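Local coordinates for protein binary enterotoxin of Clostridium perfringens component a (Clostridium perfringens, PDB 5WTZ) that acts as the enzymatic component of a binary enterotoxin, probably ADP-ribosylating actin with bound NAD+ as the donor, at residues R299-P303 with N304-L308; E321-S324 with K325-K329; S41-N44 with Y45-N48; G68-T71 with L72-L76. All coordinates share one frame; numbering follows the deposited sequence.

Contact 1 of 4, residues R299-P303 with N304-L308. With NAD (nicotinamide-adenine-dinucleotide), chain B.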
loop_
_atom_site.group_PDB
_atom_site.type_symbol
_atom_site.label_atom_id
_atom_site.label_comp_id
_atom_site.label_asym_id
_atom_site.label_seq_id
_atom_site.Cartn_x
_atom_site.Cartn_y
_atom_site.Cartn_z
ATOM N N ARG A 299 -7.743 1.100 -8.097
ATOM C CA ARG A 299 -8.725 0.685 -9.094
ATOM C C ARG A 299 -9.613 -0.394 -8.501
ATOM O O ARG A 299 -9.112 -1.348 -7.905
ATOM C CB ARG A 299 -8.046 0.163 -10.371
ATOM C CG ARG A 299 -9.049 -0.280 -11.446
ATOM C CD ARG A 299 -8.360 -0.698 -12.761
ATOM N NE ARG A 299 -9.309 -1.492 -13.535
ATOM C CZ ARG A 299 -10.356 -0.985 -14.177
ATOM N NH1 ARG A 299 -10.561 0.337 -14.193
ATOM N NH2 ARG A 299 -11.197 -1.789 -14.825
ATOM N N ARG A 300 -10.923 -0.217 -8.641
ATOM C CA ARG A 300 -11.882 -1.269 -8.344
ATOM C C ARG A 300 -11.974 -2.130 -9.591
ATOM O O ARG A 300 -12.504 -1.703 -10.622
ATOM C CB ARG A 300 -13.222 -0.663 -7.940
ATOM C CG ARG A 300 -13.098 0.292 -6.737
ATOM C CD ARG A 300 -12.477 -0.433 -5.532
ATOM N NE ARG A 300 -12.106 0.437 -4.406
ATOM C CZ ARG A 300 -12.501 0.236 -3.149
ATOM N NH1 ARG A 300 -13.319 -0.763 -2.861
ATOM N NH2 ARG A 300 -12.114 1.047 -2.175
ATOM N N MET A 301 -11.388 -3.321 -9.530
ATOM C CA MET A 301 -11.230 -4.159 -10.714
ATOM C C MET A 301 -12.353 -5.182 -10.757
ATOM O O MET A 301 -12.794 -5.668 -9.717
ATOM C CB MET A 301 -9.866 -4.874 -10.711
ATOM C CG MET A 301 -8.656 -3.983 -10.376
ATOM S SD MET A 301 -7.137 -4.939 -10.122
ATOM C CE MET A 301 -6.655 -5.253 -11.785
ATOM N N GLY A 302 -12.827 -5.504 -11.953
ATOM C CA GLY A 302 -13.769 -6.599 -12.110
ATOM C C GLY A 302 -13.036 -7.931 -12.187
ATOM O O GLY A 302 -11.825 -7.965 -12.452
ATOM N N PRO A 303 -13.761 -9.042 -11.990
ATOM C CA PRO A 303 -13.123 -10.368 -11.972
ATOM C C PRO A 303 -12.430 -10.742 -13.289
ATOM O O PRO A 303 -11.416 -11.445 -13.238
ATOM C CB PRO A 303 -14.297 -11.311 -11.688
ATOM C CG PRO A 303 -15.525 -10.554 -12.166
ATOM C CD PRO A 303 -15.214 -9.137 -11.756
ATOM N N ASN A 304 -12.961 -10.293 -14.428
ATOM C CA ASN A 304 -12.366 -10.587 -15.742
ATOM C C ASN A 304 -10.894 -10.214 -15.829
ATOM O O ASN A 304 -10.143 -10.803 -16.607
ATOM C CB ASN A 304 -13.086 -9.852 -16.879
ATOM C CG ASN A 304 -14.497 -10.336 -17.126
ATOM O OD1 ASN A 304 -15.176 -9.813 -18.022
ATOM N ND2 ASN A 304 -14.956 -11.327 -16.353
ATOM N N GLU A 305 -10.477 -9.213 -15.057
ATOM C CA GLU A 305 -9.092 -8.759 -15.122
ATOM C C GLU A 305 -8.128 -9.801 -14.570
ATOM O O GLU A 305 -6.924 -9.709 -14.791
ATOM C CB GLU A 305 -8.944 -7.430 -14.384
ATOM C CG GLU A 305 -9.598 -6.309 -15.196
ATOM C CD GLU A 305 -9.889 -5.076 -14.378
ATOM O OE1 GLU A 305 -8.922 -4.401 -13.973
ATOM O OE2 GLU A 305 -11.085 -4.787 -14.140
ATOM N N PHE A 306 -8.670 -10.801 -13.880
ATOM C CA PHE A 306 -7.872 -11.921 -13.404
ATOM C C PHE A 306 -8.474 -13.247 -13.861
ATOM O O PHE A 306 -8.326 -14.279 -13.201
ATOM C CB PHE A 306 -7.732 -11.855 -11.886
ATOM C CG PHE A 306 -6.858 -10.730 -11.429
ATOM C CD1 PHE A 306 -7.385 -9.471 -11.225
ATOM C CD2 PHE A 306 -5.489 -10.918 -11.255
ATOM C CE1 PHE A 306 -6.566 -8.429 -10.822
ATOM C CE2 PHE A 306 -4.668 -9.876 -10.859
ATOM C CZ PHE A 306 -5.202 -8.637 -10.642
ATOM N N GLY A 307 -9.142 -13.214 -15.009
ATOM C CA GLY A 307 -9.678 -14.416 -15.628
ATOM C C GLY A 307 -10.802 -15.084 -14.856
ATOM O O GLY A 307 -11.039 -16.275 -15.026
ATOM N N LEU A 308 -11.492 -14.319 -14.015
ATOM C CA LEU A 308 -12.642 -14.824 -13.274
ATOM C C LEU A 308 -13.966 -14.225 -13.766
ATOM O O LEU A 308 -13.981 -13.171 -14.417
ATOM C CB LEU A 308 -12.473 -14.544 -11.776
ATOM C CG LEU A 308 -11.272 -15.216 -11.095
ATOM C CD1 LEU A 308 -11.075 -14.670 -9.696
ATOM C CD2 LEU A 308 -11.434 -16.727 -11.063
HETATM P PA NAD B . -13.244 -0.723 -17.763
HETATM O O1A NAD B . -13.426 -0.536 -19.251
HETATM O O2A NAD B . -11.871 -0.714 -17.163
HETATM O O5B NAD B . -13.938 -2.102 -17.298
HETATM C C5B NAD B . -15.167 -2.587 -17.850
HETATM C C4B NAD B . -15.220 -4.096 -17.704
HETATM O O4B NAD B . -14.147 -4.652 -18.476
HETATM C C3B NAD B . -15.022 -4.539 -16.257
HETATM O O3B NAD B . -15.865 -5.676 -16.009
HETATM C C2B NAD B . -13.553 -4.936 -16.211
HETATM O O2B NAD B . -13.285 -5.951 -15.238
HETATM C C1B NAD B . -13.279 -5.415 -17.632
HETATM N N9A NAD B . -11.871 -5.133 -17.979
HETATM C C8A NAD B . -11.260 -3.934 -17.964
HETATM N N7A NAD B . -9.953 -4.058 -18.328
HETATM C C5A NAD B . -9.730 -5.358 -18.554
HETATM C C6A NAD B . -8.578 -6.184 -18.968
HETATM N N6A NAD B . -7.377 -5.609 -19.203
HETATM N N1A NAD B . -8.761 -7.522 -19.076
HETATM C C2A NAD B . -9.955 -8.097 -18.850
HETATM N N3A NAD B . -11.050 -7.403 -18.485
HETATM C C4A NAD B . -10.987 -6.061 -18.316
HETATM O O3 NAD B . -14.108 0.428 -17.054
HETATM P PN NAD B . -14.585 0.546 -15.524
HETATM O O1N NAD B . -13.353 0.721 -14.664
HETATM O O2N NAD B . -15.580 -0.558 -15.250
HETATM O O5D NAD B . -15.400 1.929 -15.626
HETATM C C5D NAD B . -14.803 3.117 -16.145
HETATM C C4D NAD B . -15.672 4.306 -15.777
HETATM O O4D NAD B . -15.515 4.595 -14.387
HETATM C C3D NAD B . -15.189 5.550 -16.496
HETATM O O3D NAD B . -16.291 6.474 -16.553
HETATM C C2D NAD B . -14.118 6.088 -15.572
HETATM O O2D NAD B . -13.965 7.505 -15.710
HETATM C C1D NAD B . -14.610 5.673 -14.184
HETATM N N1N NAD B . -13.530 5.236 -13.274
HETATM C C2N NAD B . -13.487 3.973 -12.805
HETATM C C3N NAD B . -12.460 3.572 -11.942
HETATM C C7N NAD B . -12.387 2.172 -11.395
HETATM O O7N NAD B . -12.878 1.209 -11.998
HETATM N N7N NAD B . -11.798 2.043 -10.218
HETATM C C4N NAD B . -11.480 4.472 -11.540
HETATM C C5N NAD B . -11.547 5.764 -12.038
HETATM C C6N NAD B . -12.586 6.115 -12.904
#

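Contact 2 of 4, residues E321-S324 with K325-K329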
loop_
_atom_site.group_PDB
_atom_site.type_symbol
_atom_site.label_atom_id
_atom_site.label_comp_id
_atom_site.label_asym_id
_atom_site.label_seq_id
_atom_site.Cartn_x
_atom_site.Cartn_y
_atom_site.Cartn_z
ATOM N N GLU A 321 -9.521 -21.009 1.164
ATOM C CA GLU A 321 -8.888 -21.755 0.075
ATOM C C GLU A 321 -8.829 -20.937 -1.204
ATOM O O GLU A 321 -7.844 -21.011 -1.943
ATOM C CB GLU A 321 -9.620 -23.077 -0.204
ATOM C CG GLU A 321 -10.388 -23.655 0.977
ATOM C CD GLU A 321 -11.796 -23.104 1.093
ATOM O OE1 GLU A 321 -12.502 -23.065 0.060
ATOM O OE2 GLU A 321 -12.192 -22.712 2.214
ATOM N N ASN A 322 -9.872 -20.151 -1.461
ATOM C CA ASN A 322 -9.908 -19.313 -2.662
ATOM C C ASN A 322 -8.956 -18.122 -2.618
ATOM O O ASN A 322 -8.388 -17.741 -3.639
ATOM C CB ASN A 322 -11.330 -18.832 -2.921
ATOM C CG ASN A 322 -12.241 -19.957 -3.334
ATOM O OD1 ASN A 322 -11.792 -20.934 -3.935
ATOM N ND2 ASN A 322 -13.526 -19.839 -3.007
ATOM N N VAL A 323 -8.776 -17.531 -1.444
ATOM C CA VAL A 323 -7.748 -16.507 -1.290
ATOM C C VAL A 323 -6.364 -17.118 -1.542
ATOM O O VAL A 323 -5.535 -16.526 -2.229
ATOM C CB VAL A 323 -7.784 -15.867 0.110
ATOM C CG1 VAL A 323 -6.632 -14.869 0.268
ATOM C CG2 VAL A 323 -9.133 -15.205 0.360
ATOM N N SER A 324 -6.129 -18.309 -0.987
ATOM C CA SER A 324 -4.859 -19.020 -1.177
ATOM C C SER A 324 -4.582 -19.335 -2.645
ATOM O O SER A 324 -3.460 -19.149 -3.130
ATOM C CB SER A 324 -4.848 -20.316 -0.370
ATOM O OG SER A 324 -4.966 -20.036 1.010
ATOM N N LYS A 325 -5.610 -19.813 -3.346
ATOM C CA LYS A 325 -5.507 -20.099 -4.778
ATOM C C LYS A 325 -5.113 -18.848 -5.548
ATOM O O LYS A 325 -4.261 -18.897 -6.436
ATOM C CB LYS A 325 -6.828 -20.644 -5.330
ATOM C CG LYS A 325 -7.109 -22.093 -4.998
ATOM C CD LYS A 325 -8.420 -22.582 -5.628
ATOM C CE LYS A 325 -8.237 -22.993 -7.084
ATOM N NZ LYS A 325 -9.484 -23.580 -7.665
ATOM N N PHE A 326 -5.728 -17.723 -5.196
ATOM C CA PHE A 326 -5.502 -16.475 -5.899
ATOM C C PHE A 326 -4.073 -16.000 -5.676
ATOM O O PHE A 326 -3.408 -15.515 -6.601
ATOM C CB PHE A 326 -6.504 -15.417 -5.432
ATOM C CG PHE A 326 -6.560 -14.205 -6.301
ATOM C CD1 PHE A 326 -7.404 -14.167 -7.404
ATOM C CD2 PHE A 326 -5.785 -13.092 -6.016
ATOM C CE1 PHE A 326 -7.464 -13.048 -8.216
ATOM C CE2 PHE A 326 -5.838 -11.963 -6.828
ATOM C CZ PHE A 326 -6.686 -11.936 -7.922
ATOM N N LYS A 327 -3.604 -16.147 -4.440
ATOM C CA LYS A 327 -2.249 -15.739 -4.095
ATOM C C LYS A 327 -1.244 -16.602 -4.835
ATOM O O LYS A 327 -0.260 -16.087 -5.376
ATOM C CB LYS A 327 -2.020 -15.808 -2.584
ATOM C CG LYS A 327 -2.794 -14.752 -1.802
ATOM C CD LYS A 327 -2.420 -14.797 -0.332
ATOM C CE LYS A 327 -3.032 -13.636 0.430
ATOM N NZ LYS A 327 -2.282 -13.387 1.688
ATOM N N GLU A 328 -1.498 -17.908 -4.876
ATOM C CA GLU A 328 -0.609 -18.838 -5.555
ATOM C C GLU A 328 -0.547 -18.550 -7.061
ATOM O O GLU A 328 0.515 -18.635 -7.682
ATOM C CB GLU A 328 -1.061 -20.276 -5.310
ATOM C CG GLU A 328 -0.375 -20.950 -4.131
ATOM C CD GLU A 328 1.062 -21.341 -4.439
ATOM O OE1 GLU A 328 1.364 -21.661 -5.614
ATOM O OE2 GLU A 328 1.887 -21.329 -3.502
ATOM N N LYS A 329 -1.684 -18.187 -7.638
ATOM C CA LYS A 329 -1.754 -17.947 -9.073
ATOM C C LYS A 329 -1.058 -16.646 -9.478
ATOM O O LYS A 329 -0.392 -16.604 -10.514
ATOM C CB LYS A 329 -3.217 -17.932 -9.528
ATOM C CG LYS A 329 -3.437 -17.849 -11.034
ATOM C CD LYS A 329 -4.896 -18.133 -11.352
ATOM C CE LYS A 329 -5.235 -17.848 -12.805
ATOM N NZ LYS A 329 -4.426 -18.660 -13.759
#

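Contact 3 of 4, residues S41-N44 with Y45-N48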
loop_
_atom_site.group_PDB
_atom_site.type_symbol
_atom_site.label_atom_id
_atom_site.label_comp_id
_atom_site.label_asym_id
_atom_site.label_seq_id
_atom_site.Cartn_x
_atom_site.Cartn_y
_atom_site.Cartn_z
ATOM N N SER A 41 -6.236 6.561 23.886
ATOM C CA SER A 41 -6.129 5.951 22.557
ATOM C C SER A 41 -4.846 5.135 22.417
ATOM O O SER A 41 -4.853 4.060 21.823
ATOM C CB SER A 41 -6.216 7.011 21.461
ATOM O OG SER A 41 -7.571 7.348 21.209
ATOM N N ILE A 42 -3.750 5.628 22.980
ATOM C CA ILE A 42 -2.535 4.826 23.047
ATOM C C ILE A 42 -2.775 3.575 23.905
ATOM O O ILE A 42 -2.298 2.483 23.583
ATOM C CB ILE A 42 -1.351 5.642 23.606
ATOM C CG1 ILE A 42 -0.858 6.634 22.552
ATOM C CG2 ILE A 42 -0.218 4.730 24.066
ATOM C CD1 ILE A 42 -0.532 5.995 21.218
ATOM N N ASN A 43 -3.535 3.726 24.987
ATOM C CA ASN A 43 -3.894 2.576 25.808
ATOM C C ASN A 43 -4.721 1.565 25.028
ATOM O O ASN A 43 -4.558 0.358 25.194
ATOM C CB ASN A 43 -4.650 3.020 27.063
ATOM C CG ASN A 43 -3.727 3.313 28.226
ATOM O OD1 ASN A 43 -2.667 2.701 28.359
ATOM N ND2 ASN A 43 -4.134 4.238 29.088
ATOM N N ASN A 44 -5.609 2.060 24.173
ATOM C CA ASN A 44 -6.400 1.200 23.301
ATOM C C ASN A 44 -5.514 0.457 22.294
ATOM O O ASN A 44 -5.815 -0.669 21.902
ATOM C CB ASN A 44 -7.468 2.008 22.549
ATOM C CG ASN A 44 -8.616 2.466 23.447
ATOM O OD1 ASN A 44 -8.779 1.999 24.584
ATOM N ND2 ASN A 44 -9.434 3.378 22.926
ATOM N N TYR A 45 -4.413 1.077 21.886
ATOM C CA TYR A 45 -3.520 0.421 20.935
ATOM C C TYR A 45 -2.738 -0.700 21.632
ATOM O O TYR A 45 -2.535 -1.771 21.059
ATOM C CB TYR A 45 -2.559 1.427 20.270
ATOM C CG TYR A 45 -1.747 0.794 19.164
ATOM C CD1 TYR A 45 -2.260 0.684 17.877
ATOM C CD2 TYR A 45 -0.479 0.282 19.412
ATOM C CE1 TYR A 45 -1.518 0.082 16.851
ATOM C CE2 TYR A 45 0.266 -0.311 18.406
ATOM C CZ TYR A 45 -0.255 -0.413 17.137
ATOM O OH TYR A 45 0.495 -1.023 16.157
ATOM N N ILE A 46 -2.287 -0.451 22.856
ATOM C CA ILE A 46 -1.619 -1.493 23.619
ATOM C C ILE A 46 -2.526 -2.714 23.765
ATOM O O ILE A 46 -2.068 -3.839 23.605
ATOM C CB ILE A 46 -1.198 -0.996 25.005
ATOM C CG1 ILE A 46 -0.116 0.074 24.883
ATOM C CG2 ILE A 46 -0.713 -2.155 25.876
ATOM C CD1 ILE A 46 0.186 0.768 26.185
ATOM N N LYS A 47 -3.817 -2.488 24.027
ATOM C CA LYS A 47 -4.784 -3.572 24.289
ATOM C C LYS A 47 -5.247 -4.330 23.045
ATOM O O LYS A 47 -5.449 -5.544 23.089
ATOM C CB LYS A 47 -6.018 -3.016 25.004
ATOM C CG LYS A 47 -5.792 -2.599 26.454
ATOM C CD LYS A 47 -5.885 -3.791 27.402
ATOM C CE LYS A 47 -5.355 -3.442 28.790
ATOM N NZ LYS A 47 -3.925 -2.998 28.741
ATOM N N ASN A 48 -5.451 -3.626 21.942
ATOM C CA ASN A 48 -5.846 -4.323 20.724
ATOM C C ASN A 48 -5.399 -3.633 19.450
ATOM O O ASN A 48 -6.226 -3.206 18.647
ATOM C CB ASN A 48 -7.363 -4.528 20.690
ATOM C CG ASN A 48 -7.756 -5.865 20.065
ATOM O OD1 ASN A 48 -7.196 -6.281 19.040
ATOM N ND2 ASN A 48 -8.708 -6.555 20.693
#

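Contact 4 of 4, residues G68-T71 with L72-L76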
loop_
_atom_site.group_PDB
_atom_site.type_symbol
_atom_site.label_atom_id
_atom_site.label_comp_id
_atom_site.label_asym_id
_atom_site.label_seq_id
_atom_site.Cartn_x
_atom_site.Cartn_y
_atom_site.Cartn_z
ATOM N N GLY A 68 -18.893 3.945 10.134
ATOM C CA GLY A 68 -18.034 3.016 10.854
ATOM C C GLY A 68 -18.249 2.981 12.354
ATOM O O GLY A 68 -19.385 3.004 12.826
ATOM N N ILE A 69 -17.150 2.926 13.101
ATOM C CA ILE A 69 -17.197 2.810 14.552
ATOM C C ILE A 69 -16.500 4.001 15.193
ATOM O O ILE A 69 -15.286 4.156 15.085
ATOM C CB ILE A 69 -16.556 1.489 15.018
ATOM C CG1 ILE A 69 -17.345 0.316 14.427
ATOM C CG2 ILE A 69 -16.499 1.426 16.545
ATOM C CD1 ILE A 69 -16.829 -1.045 14.782
ATOM N N GLU A 70 -17.279 4.841 15.867
ATOM C CA GLU A 70 -16.813 6.169 16.262
ATOM C C GLU A 70 -15.598 6.154 17.175
ATOM O O GLU A 70 -14.727 7.008 17.059
ATOM C CB GLU A 70 -17.949 6.951 16.923
ATOM C CG GLU A 70 -18.694 7.846 15.944
ATOM C CD GLU A 70 -17.752 8.727 15.127
ATOM O OE1 GLU A 70 -16.967 9.493 15.729
ATOM O OE2 GLU A 70 -17.790 8.651 13.881
ATOM N N THR A 71 -15.543 5.178 18.069
ATOM C CA THR A 71 -14.420 5.018 18.984
ATOM C C THR A 71 -13.114 4.760 18.251
ATOM O O THR A 71 -12.071 5.315 18.592
ATOM C CB THR A 71 -14.684 3.861 19.941
ATOM O OG1 THR A 71 -15.927 4.091 20.616
ATOM C CG2 THR A 71 -13.546 3.717 20.956
ATOM N N LEU A 72 -13.180 3.915 17.233
ATOM C CA LEU A 72 -11.995 3.547 16.482
ATOM C C LEU A 72 -11.550 4.692 15.578
ATOM O O LEU A 72 -10.365 4.843 15.288
ATOM C CB LEU A 72 -12.259 2.284 15.672
ATOM C CG LEU A 72 -12.305 1.023 16.534
ATOM C CD1 LEU A 72 -12.482 -0.211 15.660
ATOM C CD2 LEU A 72 -11.041 0.919 17.382
ATOM N N ASN A 73 -12.509 5.505 15.155
ATOM C CA ASN A 73 -12.199 6.725 14.428
ATOM C C ASN A 73 -11.340 7.637 15.292
ATOM O O ASN A 73 -10.289 8.101 14.855
ATOM C CB ASN A 73 -13.481 7.430 13.997
ATOM C CG ASN A 73 -14.179 6.715 12.856
ATOM O OD1 ASN A 73 -13.558 5.961 12.114
ATOM N ND2 ASN A 73 -15.479 6.942 12.718
ATOM N N GLU A 74 -11.777 7.868 16.529
ATOM C CA GLU A 74 -11.019 8.699 17.468
ATOM C C GLU A 74 -9.651 8.093 17.741
ATOM O O GLU A 74 -8.641 8.798 17.765
ATOM C CB GLU A 74 -11.779 8.888 18.789
ATOM C CG GLU A 74 -13.196 9.425 18.629
ATOM C CD GLU A 74 -13.248 10.722 17.840
ATOM O OE1 GLU A 74 -12.679 11.733 18.309
ATOM O OE2 GLU A 74 -13.855 10.728 16.744
ATOM N N ASP A 75 -9.622 6.782 17.945
ATOM C CA ASP A 75 -8.362 6.074 18.107
ATOM C C ASP A 75 -7.409 6.334 16.937
ATOM O O ASP A 75 -6.237 6.670 17.147
ATOM C CB ASP A 75 -8.620 4.581 18.272
ATOM C CG ASP A 75 -9.325 4.270 19.574
ATOM O OD1 ASP A 75 -9.071 4.996 20.554
ATOM O OD2 ASP A 75 -10.132 3.318 19.620
ATOM N N LEU A 76 -7.910 6.200 15.714
ATOM C CA LEU A 76 -7.079 6.445 14.541
ATOM C C LEU A 76 -6.525 7.875 14.554
ATOM O O LEU A 76 -5.335 8.085 14.321
ATOM C CB LEU A 76 -7.865 6.185 13.254
ATOM C CG LEU A 76 -8.182 4.718 12.948
ATOM C CD1 LEU A 76 -8.849 4.584 11.601
ATOM C CD2 LEU A 76 -6.929 3.867 13.005
#

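Contact 1 of 4, residues R299-P303 with N304-L308
Part of the NAD-binding site is formed here at the end of strand 295-301, where R299 and E305 meet across the turn that follows the strand. R299 leaves the strand extended, with CG anti to the backbone N (chi1 -180°), and grips the carboxylate side-on. Its NE gives a nearly straight bond to OE1 of E305 at 3.0 Å, on the syn side, while R299 NH2 reaches E305 OE2 at 3.1 Å. The two flat groups are twisted 44° apart. OE2 has a second donor, G302 N, 2.9 Å from E305 OE2, arriving from the opposite face of the carboxylate. The O2B hydroxyl of the NAD adenosine ribose also bonds to E305 OE2, at 2.7 Å, so three donors converge on this one oxygen. R299 NH1 donates to the nicotinamide-side phosphate oxygen O1N of NAD at 2.9 Å. The pair thus touches NAD at two places, the adenosine ribose and the nicotinamide-side phosphate. G302 CA packs 3.2 Å from NAD O2B. M301 CE touches both E305 OE1 and F306 CE1, and its sulfur sits at the edge of the F306 ring, a Met-aromatic contact. P303 O closes the turn, accepting F306 N and L308 N from opposite faces of its plane, and N304 ND2 reaches L308 O at 2.8 Å. The strand edge is paired through R299 with L360 and M301 with L358 of strand 358-364, and F306 turns to F326 and W330 of helix 320-330.

Contact 2 of 4, residues E321-S324 with K325-K329
K325 and S324 bury the most surface here, with V323 next: three consecutive residues of the alpha-helix 320-330. K325 N bonds to E321 O at 2.9 Å, and the same i to i+4 pattern runs on through F326 to N322, K327 to V323 and E328 to S324. The K325 chain starts with CG anti to its carbonyl carbon (chi1 -77°), which lays CG against E321 O at 3.3 Å. K325 CD passes beside N322 OD1, the two side chains pointing the same way; the chain then bends at chi3, and NZ forms a salt bridge with D314. The N322 amide is held in turn by D316 O. S324 takes part through its O, which accepts from E328 N at 2.9 Å and lies near E328 CB, while its OG bonds back to V320 O. On the inner side V323 and F326 face the sheet, both touching L414 of strand 411-420; F326 also packs on I416 and I398. V323 and K327 lie side by side, and the extended lysine chain passes the valine on its way to a weak bond with I398 O. The touching atoms of that pair are V323 CG1 and K327 CE, 3.8 Å apart.

Contact 3 of 4, residues S41-N44 with Y45-N48
N43 and I46 lie side by side, pointing the same way, on one face of the long alpha-helix 36-61, with N43 OD1 4.1 Å from I46 CD1. The isoleucine sets CG1 anti to its carbonyl carbon (chi1 -66°), a choice that lays CG1 along the preceding turn, 3.5 Å from I42 O. K47 behaves likewise at first, its CG coming 3.4 Å from N43 O, but its chain then bends at chi2 and again at chi4, carrying NZ off the helix. Y45 takes the other course: CG is anti to the backbone N (chi1 -173°), and the ring swings off the helix, with only its CB resting near I42 O. Its hydroxyl is bonded to D142. The backbone keeps i to i+4 bonds, I46 N to I42 O at 3.0 Å and N48 N to N44 O at 3.0 Å among them, with Y45 N bonded to S41 O and also reaching I42 O weakly. S41 and N44, one turn apart, both direct their polar ends to D75 of helix 70-83. I42 and Y45 pack on I79 of that helix and on L181 of strand 179-182, and Y45 and I46 touch Y171 of strand 168-171, so this turn packs against helix 70-83 and strands 168-171 and 179-182.

Contact 4 of 4, residues G68-T71 with L72-L76
E70 and N73 meet in the first turn of helix 70-83, whose N-cap position is held by I69. The N73 side chain can be followed outward. CB lies 3.3 Å from E70 O, already against the first turn. With CG anti to the carbonyl carbon (chi1 -73°), the amide carbon folds back over the helix start, N73 CG standing 3.6 Å from I69 O. At the tip the two amide atoms part. ND2 donates to E70 OE2 at 3.1 Å; the oxygen lies in the amide plane, yet the donor stands well above the carboxylate plane, the two groups being 65° apart. ND2 also bonds to E67 O just before the helix, and OD1 accepts from Y55 OH and K59 NZ, so both ends of this buried amide have partners. E70 OE1 faces E74 OE2 at 3.5 Å, an approach of like charges that nearby N73 may ease on the E70 side. The backbone ladder begins with N73 N to I69 O at 3.1 Å, and L72 N adds a weak bond to the same oxygen. T71 and D75 run side by side, T71 CG2 being 3.7 Å from D75 OD2, while the other oxygen of that carboxylate is engaged by helix 36-61. The same helix packs against this turn through its side chains: L72 touches Y55, while L76 packs on I52, Y55 and S56.

Contacts 1 and 2 form one pair and contacts 3 and 4 another, in separate regions of the chain, both of the ADP-ribosyltransferase exoenzyme family. Contact 1 lines the NAD pocket; contact 2 backs it, F306 CD2 touching F326 CZ at 3.7 Å and L308 CD1 lying 4.2 Å from F326 CE1, although the F326 side chain remains about 12 Å from NAD. In the other pair, centres about 12 Å apart, D75 OD1 probably accepts hydrogen bonds from S41 OG and N44 ND2, both at 2.9 Å, fastening consecutive helices together. The two pairs do not touch: the nearest atoms of contacts 1 and 4 are about 14 Å apart, and the centres of contacts 1 and 3 about 37 Å.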